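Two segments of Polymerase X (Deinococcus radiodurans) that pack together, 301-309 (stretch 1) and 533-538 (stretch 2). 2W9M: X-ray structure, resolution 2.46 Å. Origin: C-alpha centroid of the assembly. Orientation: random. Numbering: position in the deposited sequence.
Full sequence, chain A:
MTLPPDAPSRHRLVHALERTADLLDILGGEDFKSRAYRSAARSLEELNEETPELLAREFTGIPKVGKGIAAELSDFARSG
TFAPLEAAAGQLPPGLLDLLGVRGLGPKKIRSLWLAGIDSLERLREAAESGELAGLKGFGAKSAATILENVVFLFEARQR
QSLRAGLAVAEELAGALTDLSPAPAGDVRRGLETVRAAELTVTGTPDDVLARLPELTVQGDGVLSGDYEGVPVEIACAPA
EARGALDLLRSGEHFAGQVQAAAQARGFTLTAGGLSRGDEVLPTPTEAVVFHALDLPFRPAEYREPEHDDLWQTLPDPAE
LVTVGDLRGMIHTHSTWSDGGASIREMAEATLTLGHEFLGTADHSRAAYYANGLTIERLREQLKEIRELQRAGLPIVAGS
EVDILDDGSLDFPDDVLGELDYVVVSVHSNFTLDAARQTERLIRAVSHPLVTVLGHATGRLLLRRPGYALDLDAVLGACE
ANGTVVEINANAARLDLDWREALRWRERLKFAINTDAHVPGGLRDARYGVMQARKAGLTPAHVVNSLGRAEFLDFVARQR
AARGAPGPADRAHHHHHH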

# COMPACT_ATOMS: atom_id res chain seq x y z
N ALA A 301 8.21 -6.13 19.72
CA ALA A 301 7.00 -5.39 19.37
C ALA A 301 6.31 -5.95 18.13
O ALA A 301 5.10 -5.81 17.96
CB ALA A 301 7.30 -3.91 19.19
N GLU A 302 7.09 -6.59 17.25
CA GLU A 302 6.55 -7.19 16.04
C GLU A 302 5.58 -8.32 16.36
O GLU A 302 4.69 -8.62 15.56
CB GLU A 302 7.66 -7.73 15.14
CG GLU A 302 8.65 -6.69 14.64
CD GLU A 302 9.95 -6.69 15.42
OE1 GLU A 302 9.90 -6.87 16.66
OE2 GLU A 302 11.01 -6.50 14.79
N TYR A 303 5.76 -8.95 17.52
CA TYR A 303 5.00 -10.14 17.88
C TYR A 303 3.95 -9.92 18.98
O TYR A 303 3.55 -10.86 19.65
CB TYR A 303 5.94 -11.26 18.32
CG TYR A 303 6.95 -11.68 17.27
CD1 TYR A 303 8.22 -12.11 17.63
CD2 TYR A 303 6.63 -11.64 15.92
CE1 TYR A 303 9.14 -12.50 16.67
CE2 TYR A 303 7.54 -12.03 14.95
CZ TYR A 303 8.79 -12.45 15.33
OH TYR A 303 9.70 -12.83 14.37
N ARG A 304 3.51 -8.68 19.15
CA ARG A 304 2.59 -8.35 20.24
C ARG A 304 1.13 -8.23 19.80
O ARG A 304 0.36 -7.50 20.42
CB ARG A 304 3.03 -7.08 20.96
CG ARG A 304 4.41 -7.20 21.59
CD ARG A 304 4.83 -5.91 22.28
NE ARG A 304 6.23 -5.97 22.69
CZ ARG A 304 6.88 -4.99 23.30
NH1 ARG A 304 6.25 -3.85 23.58
NH2 ARG A 304 8.15 -5.14 23.62
N GLU A 305 0.76 -8.95 18.75
CA GLU A 305 -0.63 -9.02 18.32
C GLU A 305 -1.29 -10.26 18.93
O GLU A 305 -0.59 -11.20 19.32
CB GLU A 305 -0.73 -9.11 16.80
CG GLU A 305 0.11 -8.09 16.05
CD GLU A 305 -0.41 -6.68 16.21
OE1 GLU A 305 -1.63 -6.50 16.43
OE2 GLU A 305 0.40 -5.74 16.12
N PRO A 306 -2.62 -10.27 19.01
CA PRO A 306 -3.32 -11.46 19.52
C PRO A 306 -2.92 -12.74 18.79
O PRO A 306 -2.69 -13.76 19.43
CB PRO A 306 -4.79 -11.13 19.27
CG PRO A 306 -4.85 -9.64 19.27
CD PRO A 306 -3.55 -9.17 18.68
N GLU A 307 -2.83 -12.68 17.46
CA GLU A 307 -2.54 -13.87 16.65
C GLU A 307 -1.19 -14.49 16.99
O GLU A 307 -0.89 -15.61 16.58
CB GLU A 307 -2.60 -13.53 15.15
CG GLU A 307 -3.97 -13.05 14.65
CD GLU A 307 -4.30 -11.63 15.09
OE1 GLU A 307 -3.36 -10.87 15.42
OE2 GLU A 307 -5.50 -11.27 15.11
N HIS A 308 -0.37 -13.75 17.73
CA HIS A 308 0.97 -14.20 18.10
C HIS A 308 1.02 -14.90 19.47
O HIS A 308 2.01 -15.55 19.79
CB HIS A 308 1.94 -13.01 18.13
CG HIS A 308 2.25 -12.44 16.79
ND1 HIS A 308 1.76 -11.22 16.37
CD2 HIS A 308 3.03 -12.89 15.78
CE1 HIS A 308 2.21 -10.96 15.15
NE2 HIS A 308 2.99 -11.96 14.78
N ASP A 309 -0.03 -14.74 20.26
CA ASP A 309 -0.02 -15.20 21.66
C ASP A 309 0.56 -16.60 21.88
O ASP A 309 1.30 -16.82 22.83
CB ASP A 309 -1.42 -15.11 22.27
CG ASP A 309 -1.76 -13.72 22.76
OD1 ASP A 309 -0.88 -12.83 22.70
OD2 ASP A 309 -2.91 -13.51 23.21
N ALA A 533 5.72 -8.04 6.70
CA ALA A 533 6.49 -9.28 6.57
C ALA A 533 7.12 -9.71 7.89
O ALA A 533 7.20 -10.90 8.19
CB ALA A 533 7.56 -9.12 5.49
N ARG A 534 7.58 -8.74 8.68
CA ARG A 534 8.25 -9.05 9.94
C ARG A 534 7.29 -9.61 10.99
O ARG A 534 7.66 -10.46 11.80
CB ARG A 534 8.99 -7.83 10.47
CG ARG A 534 10.14 -7.40 9.57
CD ARG A 534 10.67 -6.04 9.96
NE ARG A 534 11.25 -6.06 11.30
CZ ARG A 534 12.52 -6.36 11.55
NH1 ARG A 534 13.34 -6.69 10.55
NH2 ARG A 534 12.99 -6.35 12.79
N LYS A 535 6.04 -9.15 10.98
CA LYS A 535 5.03 -9.71 11.87
C LYS A 535 4.71 -11.14 11.48
O LYS A 535 4.31 -11.95 12.32
CB LYS A 535 3.77 -8.84 11.85
CG LYS A 535 4.01 -7.44 12.40
CD LYS A 535 3.03 -6.44 11.83
CE LYS A 535 1.62 -6.68 12.35
NZ LYS A 535 0.63 -5.85 11.61
N ALA A 536 4.88 -11.47 10.20
CA ALA A 536 4.64 -12.83 9.74
C ALA A 536 5.85 -13.71 10.04
O ALA A 536 5.79 -14.93 9.92
CB ALA A 536 4.31 -12.84 8.26
N GLY A 537 6.96 -13.09 10.42
CA GLY A 537 8.16 -13.83 10.78
C GLY A 537 9.03 -14.20 9.59
O GLY A 537 9.74 -15.21 9.62
N LEU A 538 8.98 -13.39 8.54
CA LEU A 538 9.73 -13.70 7.32
C LEU A 538 11.17 -13.23 7.40
O LEU A 538 11.47 -12.15 7.91
CB LEU A 538 9.04 -13.09 6.10
CG LEU A 538 7.61 -13.55 5.82
CD1 LEU A 538 7.15 -13.06 4.46
CD2 LEU A 538 7.51 -15.07 5.91

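Stretch 1 begins in a short 3-10 turn and lies against the end of a helix in stretch 2, burying 311 Å² summed over both sides. Ala301 is too far away to take part, and the contact starts at Glu302, whose CA lies 5.1 Å from the CA of Lys535. Its CA-to-CB bond points toward the helix, and with chi1 in m and chi2 between wells at 101°, Glu302 OE2 accepts a hydrogen bond from Arg534 NH2 at 2.8 Å, a salt bridge. The arginine reaches it from a sideways CB through an m, t, p run of chi1 to chi3, and the carboxylate oxygen sits at the edge of the guanidinium, near its plane, where the N-H groups point. The backbone of Glu302 contributes too: Glu302 O packs 3.4 Å from Lys535 CG, a contact with the aliphatic part of the lysine.

Tyr303 leaves its CB sideways, but its ring reaches in over the end of the helix. Tyr303 CE2 lies 3.5 Å from Arg534 O, and the Lys535 O sits at the ring edge. Farther out, Tyr303 OH comes 4.0 Å from Gly537 CA. Gly537, with positive phi, closes the helix in a Schellman motif; a CB at these backbone angles would be jammed against the carbonyl O of the preceding residue, so the turn itself calls for glycine.

Arg304 is out of reach of stretch 2. The CA-to-CB bond of Glu305 points toward stretch 2, and the residue is buried, yet Glu305 OE2 and Lys535 NZ stay 4.5 Å apart, beyond a salt bridge; both atoms find hydrogen bonds elsewhere in the structure. What the pair offers here is complementary charge and packing, with Glu305 OE2 4.1 Å from Lys535 CE.

Pro306 and Glu307 make no contact, but they carry the chain through a second 3-10 turn, in which His308 N bonds to Glu305 O at 3.0 Å. That turn delivers His308, its CB toward the helix. His308 NE2 donates to Lys535 O at 2.8 Å with an angle of 174°, nearly straight, and the oxygen lies near the ring plane. On the other ring nitrogen, His308 ND1 receives a weak bond from Glu305 N at 3.4 Å. The rule is economical: a rigid ring with a nitrogen for each partner ties its own turn to a carbonyl at the helix end, while Lys535 supplies aliphatic bulk and has the largest area covered by the other stretch of any residue here, 88 Å².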